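Dbv8 protein (Nonomuraea, PDB 4MFZ) probably transfers long aliphatic acyl groups from acyl-CoA to glycopeptide antibiotics as a GNAT-family N-acyltransferase, and binds decanoyl-CoA. Local coordinates at residues A61-L65 with V75-V79; T148-P152 with H243-H247; D260-Y266 with R327-R332. All coordinates share one frame; numbering follows the deposited sequence.

Interaction 1. Residues A61-L65 with V75-V79; sequences ARDLL and VEEIV
Arg62 and Glu76 form a salt bridge between two packed helices, while Ala61, Leu65, Val75, Ile78 and Val79 make the apolar contact beside it. The arginine shows how both kinds of contact share one side chain. From CB it sets out beside its own backbone nitrogen (chi1 -64°) and then runs extended as far as NE, which carries the charged end across to the other helix. Its CG passes 4.1 Å from Val79 CG2, an apolar start. One atom on, Arg62 CD comes within 3.9 Å of Glu76 OE2. Arg62 NE then donates to Glu76 OE1 at 3.2 Å, and to OE2 more weakly. At the tip, Arg62 NH2 gives the shortest bond, 3.0 Å to the same Glu76 OE1. The grip is therefore side-on, with two nitrogens converging on the syn lone pair of a single oxygen. Guanidinium and carboxylate lie only 10° apart in plane, consistent with in-plane donation. Val79 CG1 sits over one face of the guanidinium, 4.1 Å from Arg62 CZ, and NH1 is bridged to Asp59, so the group is fixed from several directions.

Next to the salt bridge, Val79 CG2 packs on Ala61 CB at 3.7 Å and also touches Leu65 CD1. That leucine methyl, Leu65 CD1, meets Ile78 CG2 at 4.0 Å, and Leu65 CB lies against Val75 CG2.

The axes of 61-65 and 75-79 approach to 9.9 Å with their N-to-C directions 132° apart, well away from antiparallel. The consecutive helices 58-67 and 72-81 form a helical hairpin. Val70, in the short connection, touches Leu65, Val75 and Ile78. Helix 130-148 packs against the pair through Val132, which meets both Leu65 and Ile78, and its Tyr133 hydroxyl bonds to Ile78 O.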
loop_
_atom_site.group_PDB
_atom_site.type_symbol
_atom_site.label_atom_id
_atom_site.label_comp_id
_atom_site.label_asym_id
_atom_site.label_seq_id
_atom_site.Cartn_x
_atom_site.Cartn_y
_atom_site.Cartn_z
ATOM N N ALA A 61 -6.552 -6.335 -20.566
ATOM C CA ALA A 61 -5.525 -6.092 -19.543
ATOM C C ALA A 61 -4.896 -4.684 -19.647
ATOM O O ALA A 61 -4.878 -3.947 -18.660
ATOM C CB ALA A 61 -4.454 -7.181 -19.580
ATOM N N ARG A 62 -4.391 -4.321 -20.834
ATOM C CA ARG A 62 -3.855 -2.960 -21.077
ATOM C C ARG A 62 -4.815 -1.888 -20.567
ATOM O O ARG A 62 -4.424 -1.015 -19.775
ATOM C CB ARG A 62 -3.594 -2.747 -22.573
ATOM C CG ARG A 62 -2.524 -3.671 -23.126
ATOM C CD ARG A 62 -2.186 -3.423 -24.600
ATOM N NE ARG A 62 -1.022 -4.247 -24.932
ATOM C CZ ARG A 62 -1.051 -5.514 -25.358
ATOM N NH1 ARG A 62 -2.187 -6.155 -25.575
ATOM N NH2 ARG A 62 0.087 -6.151 -25.570
ATOM N N ASP A 63 -6.076 -1.981 -21.002
ATOM C CA ASP A 63 -7.130 -1.016 -20.625
ATOM C C ASP A 63 -7.376 -0.911 -19.105
ATOM O O ASP A 63 -7.428 0.195 -18.539
ATOM C CB ASP A 63 -8.453 -1.349 -21.308
ATOM C CG ASP A 63 -8.435 -1.088 -22.807
ATOM O OD1 ASP A 63 -7.415 -0.596 -23.375
ATOM O OD2 ASP A 63 -9.476 -1.396 -23.426
ATOM N N LEU A 64 -7.534 -2.056 -18.453
ATOM C CA LEU A 64 -7.700 -2.067 -17.012
ATOM C C LEU A 64 -6.461 -1.495 -16.311
ATOM O O LEU A 64 -6.593 -0.634 -15.439
ATOM C CB LEU A 64 -8.015 -3.487 -16.517
ATOM C CG LEU A 64 -8.382 -3.655 -15.033
ATOM C CD1 LEU A 64 -9.553 -2.744 -14.684
ATOM C CD2 LEU A 64 -8.706 -5.117 -14.730
ATOM N N LEU A 65 -5.265 -1.940 -16.714
ATOM C CA LEU A 65 -4.041 -1.488 -16.038
ATOM C C LEU A 65 -3.789 0.023 -16.224
ATOM O O LEU A 65 -3.228 0.670 -15.344
ATOM C CB LEU A 65 -2.817 -2.307 -16.477
ATOM C CG LEU A 65 -2.754 -3.758 -15.978
ATOM C CD1 LEU A 65 -1.807 -4.581 -16.848
ATOM C CD2 LEU A 65 -2.335 -3.823 -14.517
ATOM N N VAL A 75 3.144 -2.030 -17.859
ATOM C CA VAL A 75 1.937 -2.561 -18.457
ATOM C C VAL A 75 2.278 -3.709 -19.416
ATOM O O VAL A 75 1.762 -4.824 -19.273
ATOM C CB VAL A 75 1.119 -1.463 -19.161
ATOM C CG1 VAL A 75 0.050 -2.057 -20.063
ATOM C CG2 VAL A 75 0.465 -0.557 -18.134
ATOM N N GLU A 76 3.166 -3.436 -20.370
ATOM C CA GLU A 76 3.576 -4.431 -21.352
ATOM C C GLU A 76 4.218 -5.687 -20.732
ATOM O O GLU A 76 3.908 -6.816 -21.141
ATOM C CB GLU A 76 4.483 -3.798 -22.416
ATOM C CG GLU A 76 3.764 -2.795 -23.322
ATOM C CD GLU A 76 2.353 -3.218 -23.738
ATOM O OE1 GLU A 76 2.155 -4.311 -24.292
ATOM O OE2 GLU A 76 1.409 -2.445 -23.530
ATOM N N GLU A 77 5.093 -5.490 -19.743
ATOM C CA GLU A 77 5.680 -6.627 -19.024
ATOM C C GLU A 77 4.609 -7.458 -18.304
ATOM O O GLU A 77 4.607 -8.691 -18.410
ATOM C CB GLU A 77 6.729 -6.181 -18.017
ATOM C CG GLU A 77 7.913 -5.450 -18.613
ATOM C CD GLU A 77 9.125 -5.470 -17.688
ATOM O OE1 GLU A 77 9.022 -5.081 -16.494
ATOM O OE2 GLU A 77 10.202 -5.890 -18.161
ATOM N N ILE A 78 3.708 -6.774 -17.589
ATOM C CA ILE A 78 2.630 -7.445 -16.851
ATOM C C ILE A 78 1.733 -8.230 -17.785
ATOM O O ILE A 78 1.421 -9.398 -17.507
ATOM C CB ILE A 78 1.761 -6.496 -15.996
ATOM C CG1 ILE A 78 2.626 -5.813 -14.934
ATOM C CG2 ILE A 78 0.639 -7.306 -15.326
ATOM C CD1 ILE A 78 1.959 -4.682 -14.171
ATOM N N VAL A 79 1.338 -7.604 -18.892
ATOM C CA VAL A 79 0.534 -8.277 -19.906
ATOM C C VAL A 79 1.246 -9.506 -20.504
ATOM O O VAL A 79 0.671 -10.593 -20.523
ATOM C CB VAL A 79 -0.014 -7.291 -20.977
ATOM C CG1 VAL A 79 -0.780 -8.027 -22.068
ATOM C CG2 VAL A 79 -0.939 -6.272 -20.337
#

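Interaction 2. Residues T148-P152 with H243-H247; sequences TRDIP and HFPEH
Arg149 reaches His243, Phe244 and Glu246 because its chain starts beside its own backbone nitrogen (chi1 -66°) and bends sharply at the next bond (chi2 -46°), laying the guanidinium along the opposing loop. His243 likewise sets its ring carbon CG beside its backbone nitrogen, which turns the imidazole back toward the 148-152 turn.

The result is a reciprocal pair of bonds. Arg149 NH1 donates to His243 O at 2.9 Å, on a lone pair in the carbonyl plane and with the acceptor in the guanidinium plane. In return His243 ND1, as the donor, bonds to Arg149 O at 2.7 Å, slightly tilted from both the ring and the carbonyl plane. Arg149 NH1 also bridges to Glu246 OE2 at 2.6 Å. Here the planes stand 83° apart and the oxygen is met from above the carboxylate, so this is a single-atom contact rather than a two-pronged grip. Phe244 CE2 lies over one guanidinium face, offset toward its rim; the closest approach is Phe244 CD2 to Arg149 NH1, 3.4 Å.

Ile151 CD1 touches two rings. It makes a CH-pi contact over the His243 face, 4.3 Å from the centroid, and Ile151 CD1 packs against Phe244 CE1 at 3.8 Å. Beside it, Pro152 CD approaches His243 NE2 at 3.9 Å. Phe145 of helix 130-148, with Tyr194 and Leu203, extends the apolar surroundings of Phe244.

Two helix ends meet here. Helix 130-148 closes with a Schellman motif at Asp150, whose phi is positive, and helix 226-243 finishes at His243. Side-chain donors probably offset the partial negative charge of these C-terminal carbonyls, in an interdomain joint between the N-acyltransferase N-terminal domain and the GNAT-like C-terminal domain.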
loop_
_atom_site.group_PDB
_atom_site.type_symbol
_atom_site.label_atom_id
_atom_site.label_comp_id
_atom_site.label_asym_id
_atom_site.label_seq_id
_atom_site.Cartn_x
_atom_site.Cartn_y
_atom_site.Cartn_z
ATOM N N THR A 148 -22.145 -3.619 -2.200
ATOM C CA THR A 148 -23.019 -3.929 -1.065
ATOM C C THR A 148 -22.976 -2.811 -0.030
ATOM O O THR A 148 -23.929 -2.632 0.715
ATOM C CB THR A 148 -22.690 -5.263 -0.343
ATOM O OG1 THR A 148 -21.482 -5.121 0.416
ATOM C CG2 THR A 148 -22.576 -6.431 -1.302
ATOM N N ARG A 149 -21.853 -2.087 0.030
ATOM C CA ARG A 149 -21.700 -0.947 0.944
ATOM C C ARG A 149 -22.093 0.410 0.328
ATOM O O ARG A 149 -21.943 1.448 0.976
ATOM C CB ARG A 149 -20.260 -0.864 1.480
ATOM C CG ARG A 149 -19.843 -2.005 2.379
ATOM C CD ARG A 149 -20.924 -2.279 3.390
ATOM N NE ARG A 149 -20.538 -3.336 4.307
ATOM C CZ ARG A 149 -20.203 -3.132 5.571
ATOM N NH1 ARG A 149 -20.195 -1.904 6.077
ATOM N NH2 ARG A 149 -19.905 -4.168 6.342
ATOM N N ASP A 150 -22.570 0.382 -0.921
ATOM C CA ASP A 150 -22.932 1.572 -1.693
ATOM C C ASP A 150 -21.779 2.574 -1.879
ATOM O O ASP A 150 -22.011 3.780 -1.968
ATOM C CB ASP A 150 -24.208 2.246 -1.129
ATOM C CG ASP A 150 -25.449 1.371 -1.309
ATOM O OD1 ASP A 150 -25.756 0.995 -2.469
ATOM O OD2 ASP A 150 -26.111 1.032 -0.295
ATOM N N ILE A 151 -20.544 2.068 -1.950
ATOM C CA ILE A 151 -19.403 2.937 -2.211
ATOM C C ILE A 151 -19.607 3.546 -3.585
ATOM O O ILE A 151 -19.810 2.822 -4.543
ATOM C CB ILE A 151 -18.036 2.198 -2.192
ATOM C CG1 ILE A 151 -17.895 1.297 -0.960
ATOM C CG2 ILE A 151 -16.890 3.197 -2.296
ATOM C CD1 ILE A 151 -17.779 2.009 0.372
ATOM N N PRO A 152 -19.549 4.879 -3.696
ATOM C CA PRO A 152 -19.693 5.467 -5.036
ATOM C C PRO A 152 -18.642 4.943 -6.050
ATOM O O PRO A 152 -17.519 4.640 -5.671
ATOM C CB PRO A 152 -19.506 6.969 -4.777
ATOM C CG PRO A 152 -19.871 7.148 -3.329
ATOM C CD PRO A 152 -19.304 5.911 -2.667
ATOM N N HIS A 243 -21.079 4.389 5.216
ATOM C CA HIS A 243 -20.782 3.100 4.570
ATOM C C HIS A 243 -20.326 1.984 5.488
ATOM O O HIS A 243 -20.429 0.809 5.118
ATOM C CB HIS A 243 -19.791 3.272 3.436
ATOM C CG HIS A 243 -20.226 4.269 2.393
ATOM N ND1 HIS A 243 -21.216 4.010 1.507
ATOM C CD2 HIS A 243 -19.756 5.558 2.101
ATOM C CE1 HIS A 243 -21.380 5.076 0.689
ATOM N NE2 HIS A 243 -20.483 6.027 1.055
ATOM N N PHE A 244 -19.778 2.335 6.654
ATOM C CA PHE A 244 -19.290 1.353 7.641
ATOM C C PHE A 244 -19.754 1.743 9.037
ATOM O O PHE A 244 -18.931 1.890 9.945
ATOM C CB PHE A 244 -17.763 1.228 7.585
ATOM C CG PHE A 244 -17.264 0.751 6.243
ATOM C CD1 PHE A 244 -17.052 1.651 5.202
ATOM C CD2 PHE A 244 -17.057 -0.606 6.005
ATOM C CE1 PHE A 244 -16.629 1.208 3.950
ATOM C CE2 PHE A 244 -16.630 -1.053 4.762
ATOM C CZ PHE A 244 -16.427 -0.152 3.734
ATOM N N PRO A 245 -21.082 1.934 9.212
ATOM C CA PRO A 245 -21.588 2.322 10.542
ATOM C C PRO A 245 -21.099 1.413 11.677
ATOM O O PRO A 245 -20.952 1.905 12.785
ATOM C CB PRO A 245 -23.123 2.250 10.397
ATOM C CG PRO A 245 -23.392 1.594 9.064
ATOM C CD PRO A 245 -22.168 1.826 8.217
ATOM N N GLU A 246 -20.821 0.129 11.390
ATOM C CA GLU A 246 -20.347 -0.847 12.405
ATOM C C GLU A 246 -18.998 -0.496 12.983
ATOM O O GLU A 246 -18.668 -0.922 14.094
ATOM C CB GLU A 246 -20.177 -2.280 11.854
ATOM C CG GLU A 246 -20.774 -2.598 10.504
ATOM C CD GLU A 246 -19.976 -2.021 9.349
ATOM O OE1 GLU A 246 -18.750 -2.256 9.241
ATOM O OE2 GLU A 246 -20.608 -1.337 8.531
ATOM N N HIS A 247 -18.176 0.204 12.198
ATOM C CA HIS A 247 -16.798 0.459 12.622
ATOM C C HIS A 247 -16.774 1.444 13.746
ATOM O O HIS A 247 -16.354 1.105 14.841
ATOM C CB HIS A 247 -15.923 0.891 11.447
ATOM C CG HIS A 247 -14.456 1.037 11.793
ATOM N ND1 HIS A 247 -13.661 -0.021 12.074
ATOM C CD2 HIS A 247 -13.646 2.165 11.868
ATOM C CE1 HIS A 247 -12.409 0.417 12.337
ATOM N NE2 HIS A 247 -12.405 1.752 12.211
#

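Interaction 3. Residues D260-Y266 with R327-R332; sequences DPQLAEY and RHWYQR
Asp260 and Tyr330 make the central polar contact: Tyr330 N donates to Asp260 OD2 at 2.8 Å, nearly straight at 169°, although it meets the oxygen from above the carboxylate plane. Asp260 OD2 also lies at the edge of the Trp329 indole, 3.5 Å from CE3. The six-membered ring of the indole also meets two side chains, with Leu263 CD2 3.6 Å from Trp329 CZ3 and Tyr266 CD2 3.7 Å from Trp329 CH2. Tyrosine and indole planes are inclined by 49°, an oblique meeting. At the outer end, Glu265 OE1 uses its syn lone pair to accept from Arg327 NH2 at 2.7 Å; weaker bonds to NH1 accompany this salt bridge. At the other end, Pro261 CD touches Arg332 NE at 3.9 Å.

The next shell explains the aspartate's position. Asp260 CG stands anti to the backbone nitrogen (chi1 -173°), and Asp260 OD1 accepts from Gln262 N at 3.0 Å. This Asx turn opens the helical 261-265 turn and leaves OD2 to meet Tyr330 N. Arg277 holds Asp260 O, while Arg332 NH1 bonds to Leu283 O and Trp329 packs on His322 and Ile294.

The loop after strand 251-256 is thereby pinned against the 327-332 segment, which runs into strand 330-337, the antiparallel neighbour of 251-256 in the GNAT-type sheet. Leu263 lies about 7 Å by its side chain from bound decanoyl-CoA, so this packing lies close to the acyl-CoA site.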
loop_
_atom_site.group_PDB
_atom_site.type_symbol
_atom_site.label_atom_id
_atom_site.label_comp_id
_atom_site.label_asym_id
_atom_site.label_seq_id
_atom_site.Cartn_x
_atom_site.Cartn_y
_atom_site.Cartn_z
ATOM N N ASP A 260 8.279 14.580 12.863
ATOM C CA ASP A 260 9.525 14.852 13.584
ATOM C C ASP A 260 9.659 16.351 13.851
ATOM O O ASP A 260 9.731 17.137 12.883
ATOM C CB ASP A 260 10.705 14.390 12.728
ATOM C CG ASP A 260 12.050 14.470 13.453
ATOM O OD1 ASP A 260 12.157 15.150 14.514
ATOM O OD2 ASP A 260 13.012 13.822 12.957
ATOM N N PRO A 261 9.716 16.756 15.145
ATOM C CA PRO A 261 9.864 18.205 15.427
ATOM C C PRO A 261 11.039 18.875 14.690
ATOM O O PRO A 261 10.935 20.061 14.335
ATOM C CB PRO A 261 10.085 18.264 16.947
ATOM C CG PRO A 261 9.389 17.018 17.465
ATOM C CD PRO A 261 9.501 15.964 16.376
ATOM N N GLN A 262 12.129 18.138 14.462
ATOM C CA GLN A 262 13.350 18.676 13.793
ATOM C C GLN A 262 13.144 19.314 12.400
ATOM O O GLN A 262 13.990 20.077 11.921
ATOM C CB GLN A 262 14.404 17.570 13.651
ATOM C CG GLN A 262 14.819 16.936 14.964
ATOM C CD GLN A 262 15.909 15.900 14.773
ATOM O OE1 GLN A 262 15.657 14.771 14.323
ATOM N NE2 GLN A 262 17.129 16.283 15.101
ATOM N N LEU A 263 12.043 18.975 11.740
ATOM C CA LEU A 263 11.747 19.511 10.424
ATOM C C LEU A 263 11.592 21.023 10.506
ATOM O O LEU A 263 11.894 21.726 9.535
ATOM C CB LEU A 263 10.494 18.867 9.818
ATOM C CG LEU A 263 10.585 17.422 9.312
ATOM C CD1 LEU A 263 9.220 16.883 8.851
ATOM C CD2 LEU A 263 11.611 17.280 8.189
ATOM N N ALA A 264 11.159 21.520 11.672
ATOM C CA ALA A 264 10.982 22.969 11.896
ATOM C C ALA A 264 12.310 23.724 11.860
ATOM O O ALA A 264 12.325 24.948 11.713
ATOM C CB ALA A 264 10.237 23.248 13.209
ATOM N N GLU A 265 13.417 22.990 11.976
ATOM C CA GLU A 265 14.752 23.580 11.925
ATOM C C GLU A 265 15.137 23.966 10.485
ATOM O O GLU A 265 15.982 24.852 10.255
ATOM C CB GLU A 265 15.776 22.591 12.490
ATOM C CG GLU A 265 16.814 23.227 13.404
ATOM C CD GLU A 265 18.117 22.442 13.505
ATOM O OE1 GLU A 265 18.098 21.256 13.899
ATOM O OE2 GLU A 265 19.176 23.035 13.208
ATOM N N TYR A 266 14.478 23.320 9.529
ATOM C CA TYR A 266 14.881 23.337 8.131
ATOM C C TYR A 266 13.891 23.934 7.161
ATOM O O TYR A 266 14.287 24.615 6.232
ATOM C CB TYR A 266 15.177 21.912 7.687
ATOM C CG TYR A 266 16.427 21.367 8.352
ATOM C CD1 TYR A 266 17.699 21.767 7.918
ATOM C CD2 TYR A 266 16.344 20.483 9.444
ATOM C CE1 TYR A 266 18.847 21.286 8.532
ATOM C CE2 TYR A 266 17.496 19.992 10.057
ATOM C CZ TYR A 266 18.738 20.394 9.596
ATOM O OH TYR A 266 19.899 19.920 10.177
ATOM N N ARG A 327 24.012 13.861 12.358
ATOM C CA ARG A 327 22.746 13.963 13.118
ATOM C C ARG A 327 21.682 12.980 12.610
ATOM O O ARG A 327 21.870 12.368 11.568
ATOM C CB ARG A 327 22.229 15.400 13.087
ATOM C CG ARG A 327 23.168 16.364 13.783
ATOM C CD ARG A 327 22.725 17.811 13.641
ATOM N NE ARG A 327 21.497 18.069 14.390
ATOM C CZ ARG A 327 20.783 19.192 14.299
ATOM N NH1 ARG A 327 21.162 20.178 13.489
ATOM N NH2 ARG A 327 19.677 19.326 15.020
ATOM N N HIS A 328 20.574 12.838 13.332
ATOM C CA HIS A 328 19.562 11.804 13.000
ATOM C C HIS A 328 18.131 12.244 12.899
ATOM O O HIS A 328 17.711 13.171 13.576
ATOM C CB HIS A 328 19.679 10.609 13.950
ATOM C CG HIS A 328 20.985 9.871 13.805
ATOM N ND1 HIS A 328 22.051 10.125 14.596
ATOM C CD2 HIS A 328 21.399 8.912 12.874
ATOM C CE1 HIS A 328 23.091 9.342 14.210
ATOM N NE2 HIS A 328 22.689 8.605 13.151
ATOM N N TRP A 329 17.375 11.534 12.060
ATOM C CA TRP A 329 15.938 11.756 11.895
ATOM C C TRP A 329 15.120 10.771 12.670
ATOM O O TRP A 329 15.499 9.608 12.790
ATOM C CB TRP A 329 15.582 11.653 10.424
ATOM C CG TRP A 329 16.232 12.741 9.616
ATOM C CD1 TRP A 329 17.364 12.641 8.804
ATOM C CD2 TRP A 329 15.827 14.144 9.556
ATOM N NE1 TRP A 329 17.668 13.866 8.239
ATOM C CE2 TRP A 329 16.779 14.812 8.652
ATOM C CE3 TRP A 329 14.796 14.889 10.129
ATOM C CZ2 TRP A 329 16.680 16.166 8.346
ATOM C CZ3 TRP A 329 14.711 16.256 9.818
ATOM C CH2 TRP A 329 15.627 16.876 8.937
ATOM N N TYR A 330 13.971 11.225 13.175
ATOM C CA TYR A 330 13.020 10.350 13.894
ATOM C C TYR A 330 11.623 10.311 13.267
ATOM O O TYR A 330 11.175 11.280 12.665
ATOM C CB TYR A 330 12.953 10.732 15.389
ATOM C CG TYR A 330 14.321 10.652 16.007
ATOM C CD1 TYR A 330 14.802 9.442 16.515
ATOM C CD2 TYR A 330 15.170 11.763 16.017
ATOM C CE1 TYR A 330 16.080 9.343 17.046
ATOM C CE2 TYR A 330 16.446 11.675 16.542
ATOM C CZ TYR A 330 16.894 10.463 17.050
ATOM O OH TYR A 330 18.163 10.370 17.572
ATOM N N GLN A 331 10.958 9.167 13.387
ATOM C CA GLN A 331 9.537 9.050 13.126
ATOM C C GLN A 331 8.795 9.322 14.418
ATOM O O GLN A 331 9.275 8.944 15.497
ATOM C CB GLN A 331 9.213 7.629 12.725
ATOM C CG GLN A 331 9.727 7.229 11.361
ATOM C CD GLN A 331 9.135 5.910 10.948
ATOM O OE1 GLN A 331 8.272 5.836 10.075
ATOM N NE2 GLN A 331 9.562 4.859 11.614
ATOM N N ARG A 332 7.630 9.955 14.332
ATOM C CA ARG A 332 6.764 10.078 15.513
ATOM C C ARG A 332 5.380 9.542 15.204
ATOM O O ARG A 332 4.937 9.580 14.050
ATOM C CB ARG A 332 6.673 11.524 16.047
ATOM C CG ARG A 332 7.993 12.284 16.112
ATOM C CD ARG A 332 8.837 11.940 17.331
ATOM N NE ARG A 332 8.473 12.813 18.434
ATOM C CZ ARG A 332 7.636 12.464 19.393
ATOM N NH1 ARG A 332 7.121 11.266 19.378
ATOM N NH2 ARG A 332 7.322 13.301 20.360
#

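All three contacts are partly buried, but they join different levels of the fold. Interaction 1 ties neighbouring helices within the N-terminal domain, interaction 3 ties a loop to a strand within the C-terminal one, and interaction 2 alone links the two domains. The centres of interactions 1 and 3 are about 40 Å apart, on opposite sides of the chain's centre, and interaction 3 lies near the bound decanoyl-CoA. Their chemistry follows: a nearly coplanar salt bridge borders aliphatic packing in interaction 1, whereas interaction 2 combines exchanged carbonyl bonds with a salt bridge and ring contacts, and a carboxylate-to-backbone bond beside an indole marks interaction 3. Helix 130-148 connects the first two, packing on one and ending at the other.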